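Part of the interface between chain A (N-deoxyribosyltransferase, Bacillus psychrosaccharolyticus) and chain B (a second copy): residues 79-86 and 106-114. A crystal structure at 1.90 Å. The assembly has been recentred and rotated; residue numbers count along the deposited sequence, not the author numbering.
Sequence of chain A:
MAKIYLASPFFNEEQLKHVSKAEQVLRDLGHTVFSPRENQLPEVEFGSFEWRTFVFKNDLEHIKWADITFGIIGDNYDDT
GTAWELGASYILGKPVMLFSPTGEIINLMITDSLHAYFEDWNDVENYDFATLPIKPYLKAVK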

ATOM      1  N   ASP A  79     -13.708   5.554 -22.111  1.00 70.91           N
ATOM      2  CA  ASP A  79     -12.681   5.880 -21.142  1.00 67.28           C
ATOM      3  C   ASP A  79     -12.667   4.923 -19.957  1.00 67.46           C
ATOM      4  O   ASP A  79     -12.079   5.245 -18.919  1.00 64.27           O
ATOM      5  N   THR A  80     -13.300   3.757 -20.095  1.00 41.61           N
ATOM      6  CA  THR A  80     -13.470   2.849 -18.961  1.00 48.46           C
ATOM      7  C   THR A  80     -12.123   2.344 -18.442  1.00 43.00           C
ATOM      8  O   THR A  80     -11.805   2.476 -17.247  1.00 38.57           O
ATOM      9  N   GLY A  81     -11.307   1.768 -19.325  1.00 33.58           N
ATOM     10  CA  GLY A  81     -10.011   1.271 -18.886  1.00 38.07           C
ATOM     11  C   GLY A  81      -9.095   2.395 -18.444  1.00 33.98           C
ATOM     12  O   GLY A  81      -8.357   2.256 -17.467  1.00 30.63           O
ATOM     13  N   THR A  82      -9.134   3.533 -19.153  1.00 30.95           N
ATOM     14  CA  THR A  82      -8.323   4.677 -18.732  1.00 30.84           C
ATOM     15  C   THR A  82      -8.724   5.134 -17.338  1.00 28.76           C
ATOM     16  O   THR A  82      -7.866   5.323 -16.462  1.00 27.06           O
ATOM     17  N   ALA A  83     -10.030   5.276 -17.099  1.00 29.74           N
ATOM     18  CA  ALA A  83     -10.497   5.687 -15.775  1.00 31.41           C
ATOM     19  C   ALA A  83     -10.044   4.702 -14.695  1.00 27.69           C
ATOM     20  O   ALA A  83      -9.611   5.112 -13.608  1.00 27.96           O
ATOM     21  N   TRP A  84     -10.116   3.399 -14.997  1.00 27.98           N
ATOM     22  CA  TRP A  84      -9.607   2.363 -14.089  1.00 31.29           C
ATOM     23  C   TRP A  84      -8.124   2.573 -13.800  1.00 27.91           C
ATOM     24  O   TRP A  84      -7.675   2.499 -12.639  1.00 26.70           O
ATOM     25  N   GLU A  85      -7.341   2.859 -14.838  1.00 31.74           N
ATOM     26  CA  GLU A  85      -5.906   3.051 -14.638  1.00 24.41           C
ATOM     27  C   GLU A  85      -5.601   4.304 -13.830  1.00 23.31           C
ATOM     28  O   GLU A  85      -4.593   4.334 -13.120  1.00 23.66           O
ATOM     29  N   LEU A  86      -6.421   5.352 -13.933  1.00 23.99           N
ATOM     30  CA  LEU A  86      -6.171   6.522 -13.076  1.00 23.46           C
ATOM     31  C   LEU A  86      -6.531   6.235 -11.622  1.00 28.57           C
ATOM     32  O   LEU A  86      -5.846   6.707 -10.713  1.00 26.11           O
TER
ATOM     33  N   ILE B 106     -16.842  -6.043 -21.457  1.00 58.68           N
ATOM     34  CA  ILE B 106     -16.295  -4.969 -20.640  1.00 62.01           C
ATOM     35  C   ILE B 106     -14.782  -4.941 -20.827  1.00 55.53           C
ATOM     36  O   ILE B 106     -14.156  -5.951 -21.171  1.00 54.73           O
ATOM     37  N   ASN B 107     -14.208  -3.754 -20.636  1.00 53.18           N
ATOM     38  CA  ASN B 107     -12.790  -3.507 -20.839  1.00 50.30           C
ATOM     39  C   ASN B 107     -11.938  -4.543 -20.097  1.00 49.77           C
ATOM     40  O   ASN B 107     -12.313  -5.033 -19.033  1.00 42.46           O
ATOM     41  N   LEU B 108     -10.796  -4.888 -20.698  1.00 39.07           N
ATOM     42  CA  LEU B 108      -9.858  -5.870 -20.149  1.00 47.20           C
ATOM     43  C   LEU B 108      -9.463  -5.557 -18.696  1.00 44.72           C
ATOM     44  O   LEU B 108      -9.438  -6.453 -17.835  1.00 36.75           O
ATOM     45  N   MET B 109      -9.122  -4.295 -18.408  1.00 35.76           N
ATOM     46  CA  MET B 109      -8.607  -3.983 -17.078  1.00 35.13           C
ATOM     47  C   MET B 109      -9.646  -4.259 -16.000  1.00 37.04           C
ATOM     48  O   MET B 109      -9.290  -4.628 -14.874  1.00 36.91           O
ATOM     49  N   ILE B 110     -10.926  -4.090 -16.318  1.00 32.46           N
ATOM     50  CA  ILE B 110     -11.973  -4.338 -15.334  1.00 34.57           C
ATOM     51  C   ILE B 110     -12.203  -5.831 -15.162  1.00 38.20           C
ATOM     52  O   ILE B 110     -12.184  -6.353 -14.044  1.00 47.79           O
ATOM     53  N   THR B 111     -12.423  -6.543 -16.267  1.00 39.42           N
ATOM     54  CA  THR B 111     -12.744  -7.964 -16.174  1.00 45.68           C
ATOM     55  C   THR B 111     -11.596  -8.763 -15.559  1.00 47.24           C
ATOM     56  O   THR B 111     -11.826  -9.663 -14.742  1.00 54.73           O
ATOM     57  N   ASP B 112     -10.352  -8.444 -15.925  1.00 41.82           N
ATOM     58  CA  ASP B 112      -9.222  -9.172 -15.364  1.00 43.00           C
ATOM     59  C   ASP B 112      -9.022  -8.885 -13.885  1.00 45.35           C
ATOM     60  O   ASP B 112      -8.375  -9.673 -13.195  1.00 53.51           O
ATOM     61  N   SER B 113      -9.579  -7.795 -13.376  1.00 36.72           N
ATOM     62  CA  SER B 113      -9.375  -7.442 -11.978  1.00 38.93           C
ATOM     63  C   SER B 113     -10.479  -7.967 -11.073  1.00 40.61           C
ATOM     64  O   SER B 113     -10.307  -7.965  -9.852  1.00 47.00           O
ATOM     65  N   LEU B 114     -11.594  -8.424 -11.637  1.00 38.70           N
ATOM     66  CA  LEU B 114     -12.719  -8.853 -10.824  1.00 34.12           C
ATOM     67  C   LEU B 114     -12.399 -10.153 -10.107  1.00 34.71           C
ATOM     68  O   LEU B 114     -11.647 -10.996 -10.605  1.00 32.22           O
TER

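Where two helices meet at an angle, a residue without a side chain often marks the point of nearest approach, and larger side chains fill the space as the axes diverge. The contact between these two copies of N-deoxyribosyltransferase illustrates the principle. The helix axes come within 8.9 Å at an angle of 61°, and the backbones draw closest at Gly A81, whose CA lies 5.7 Å from Met B109 CA. Gly A81 CA also sits 3.3 Å from Asn B107 OD1. A CB modelled at this glycine would fall 2.6 Å from Asn B107 ND2, a clash, so the bare backbone is what allows the asparagine to lie so near.

The apolar packing centres on Trp A84, which points toward chain B with chi1 t and buries more area than any other residue here. Its indole lies against the first turn of the opposing helix, with Met B109 O and Ile B110 N over one face. Met B109, pointing toward chain A and m at all three chi angles, places its CB 4.1 Å from the centroid of the six-membered ring in a CH-pi contact. Ile B110 (m, t) starts sideways, but its end turns in: its CG1 is 3.7 Å from Trp A84 CD1, while its CD1 reaches 3.4 Å from Thr A80 CG2, the methyl of a threonine that points toward chain B in the m rotamer. Glu A85 (m, t for its first two angles) likewise leaves its backbone sideways, and its OE2 approaches Met B109 CE at 3.7 Å while being hydrogen-bonded elsewhere in the structure.

The clear polar bond here lies within chain B. Asn B107, chi1 t and pointing toward chain A, caps its helix by accepting from the backbone: Met B109 N to Asn B107 OD1 is 2.8 Å. Ser B113, also pointing toward chain A and in the p rotamer, brings its OG to 3.3 Å from Trp A84 NE1, too ambiguous a geometry to classify.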

ATOM      1  CB  ASP A  79     -12.867   7.323 -20.669  1.00 67.39           C
ATOM      2  CG  ASP A  79     -12.373   8.325 -21.685  1.00 67.46           C
ATOM      3  OD1 ASP A  79     -11.526   7.954 -22.523  1.00 68.66           O
ATOM      4  OD2 ASP A  79     -12.823   9.482 -21.646  1.00 68.80           O
ATOM      5  CB  THR A  80     -14.381   1.691 -19.396  1.00 49.86           C
ATOM      6  OG1 THR A  80     -15.490   2.233 -20.123  1.00 65.36           O
ATOM      7  CG2 THR A  80     -14.926   0.954 -18.207  1.00 47.79           C
ATOM      8  CB  THR A  82      -8.460   5.831 -19.734  1.00 37.45           C
ATOM      9  OG1 THR A  82      -7.886   5.434 -20.985  1.00 36.24           O
ATOM     10  CG2 THR A  82      -7.729   7.084 -19.215  1.00 33.40           C
ATOM     11  CB  ALA A  83     -12.025   5.814 -15.785  1.00 37.41           C
ATOM     12  CB  TRP A  84      -9.876   0.979 -14.722  1.00 31.39           C
ATOM     13  CG  TRP A  84      -9.587  -0.226 -13.841  1.00 30.44           C
ATOM     14  CD1 TRP A  84     -10.500  -0.979 -13.149  1.00 30.68           C
ATOM     15  CD2 TRP A  84      -8.302  -0.803 -13.566  1.00 26.65           C
ATOM     16  NE1 TRP A  84      -9.855  -1.975 -12.440  1.00 30.15           N
ATOM     17  CE2 TRP A  84      -8.511  -1.901 -12.691  1.00 28.56           C
ATOM     18  CE3 TRP A  84      -6.998  -0.513 -13.984  1.00 28.52           C
ATOM     19  CZ2 TRP A  84      -7.458  -2.713 -12.226  1.00 33.56           C
ATOM     20  CZ3 TRP A  84      -5.936  -1.319 -13.493  1.00 31.05           C
ATOM     21  CH2 TRP A  84      -6.186  -2.397 -12.625  1.00 31.93           C
ATOM     22  CB  GLU A  85      -5.190   3.104 -15.988  1.00 30.12           C
ATOM     23  CG  GLU A  85      -5.317   1.775 -16.734  1.00 26.27           C
ATOM     24  CD  GLU A  85      -4.797   1.836 -18.154  1.00 35.47           C
ATOM     25  OE1 GLU A  85      -4.791   2.925 -18.778  1.00 34.19           O
ATOM     26  OE2 GLU A  85      -4.406   0.767 -18.654  1.00 39.72           O
ATOM     27  CB  LEU A  86      -6.948   7.749 -13.584  1.00 31.29           C
ATOM     28  CG  LEU A  86      -6.622   8.186 -15.010  1.00 30.06           C
ATOM     29  CD1 LEU A  86      -7.682   9.185 -15.490  1.00 27.90           C
ATOM     30  CD2 LEU A  86      -5.229   8.807 -15.079  1.00 32.71           C
TER
ATOM     31  CB  ILE B 106     -16.711  -5.150 -19.162  1.00 63.64           C
ATOM     32  CG1 ILE B 106     -18.230  -5.002 -19.037  1.00 65.88           C
ATOM     33  CG2 ILE B 106     -16.014  -4.152 -18.243  1.00 56.23           C
ATOM     34  CD1 ILE B 106     -18.872  -6.041 -18.150  1.00 65.95           C
ATOM     35  CB  ASN B 107     -12.475  -2.080 -20.367  1.00 44.38           C
ATOM     36  CG  ASN B 107     -11.009  -1.723 -20.486  1.00 47.00           C
ATOM     37  OD1 ASN B 107     -10.219  -1.991 -19.586  1.00 48.84           O
ATOM     38  ND2 ASN B 107     -10.643  -1.095 -21.596  1.00 50.26           N
ATOM     39  CB  LEU B 108      -8.629  -5.902 -21.063  1.00 50.39           C
ATOM     40  CG  LEU B 108      -7.399  -6.798 -20.879  1.00 58.11           C
ATOM     41  CD1 LEU B 108      -7.036  -7.392 -22.221  1.00 66.53           C
ATOM     42  CD2 LEU B 108      -6.236  -5.988 -20.333  1.00 60.62           C
ATOM     43  CB  MET B 109      -8.136  -2.526 -16.999  1.00 38.53           C
ATOM     44  CG  MET B 109      -7.212  -2.116 -18.134  1.00 43.19           C
ATOM     45  SD  MET B 109      -5.752  -3.172 -18.272  1.00 42.55           S
ATOM     46  CE  MET B 109      -4.717  -2.493 -16.959  1.00 39.16           C
ATOM     47  CB  ILE B 110     -13.269  -3.615 -15.749  1.00 44.15           C
ATOM     48  CG1 ILE B 110     -13.166  -2.120 -15.452  1.00 44.20           C
ATOM     49  CG2 ILE B 110     -14.477  -4.215 -15.039  1.00 42.02           C
ATOM     50  CD1 ILE B 110     -14.461  -1.388 -15.724  1.00 51.33           C
ATOM     51  CB  THR B 111     -13.116  -8.506 -17.558  1.00 47.75           C
ATOM     52  OG1 THR B 111     -11.958  -8.523 -18.407  1.00 46.13           O
ATOM     53  CG2 THR B 111     -14.173  -7.627 -18.183  1.00 44.31           C
ATOM     54  CB  ASP B 112      -7.938  -8.855 -16.128  1.00 38.73           C
ATOM     55  CG  ASP B 112      -7.528 -10.001 -17.038  1.00 56.36           C
ATOM     56  OD1 ASP B 112      -8.373 -10.888 -17.229  1.00 58.69           O
ATOM     57  OD2 ASP B 112      -6.384 -10.040 -17.537  1.00 62.47           O
ATOM     58  CB  SER B 113      -9.255  -5.917 -11.838  1.00 31.56           C
ATOM     59  OG  SER B 113     -10.452  -5.257 -12.189  1.00 34.92           O
ATOM     60  CB  LEU B 114     -13.967  -9.063 -11.688  1.00 37.48           C
ATOM     61  CG  LEU B 114     -14.383  -7.920 -12.602  1.00 43.67           C
ATOM     62  CD1 LEU B 114     -15.496  -8.368 -13.561  1.00 41.14           C
ATOM     63  CD2 LEU B 114     -14.800  -6.712 -11.769  1.00 40.37           C
TER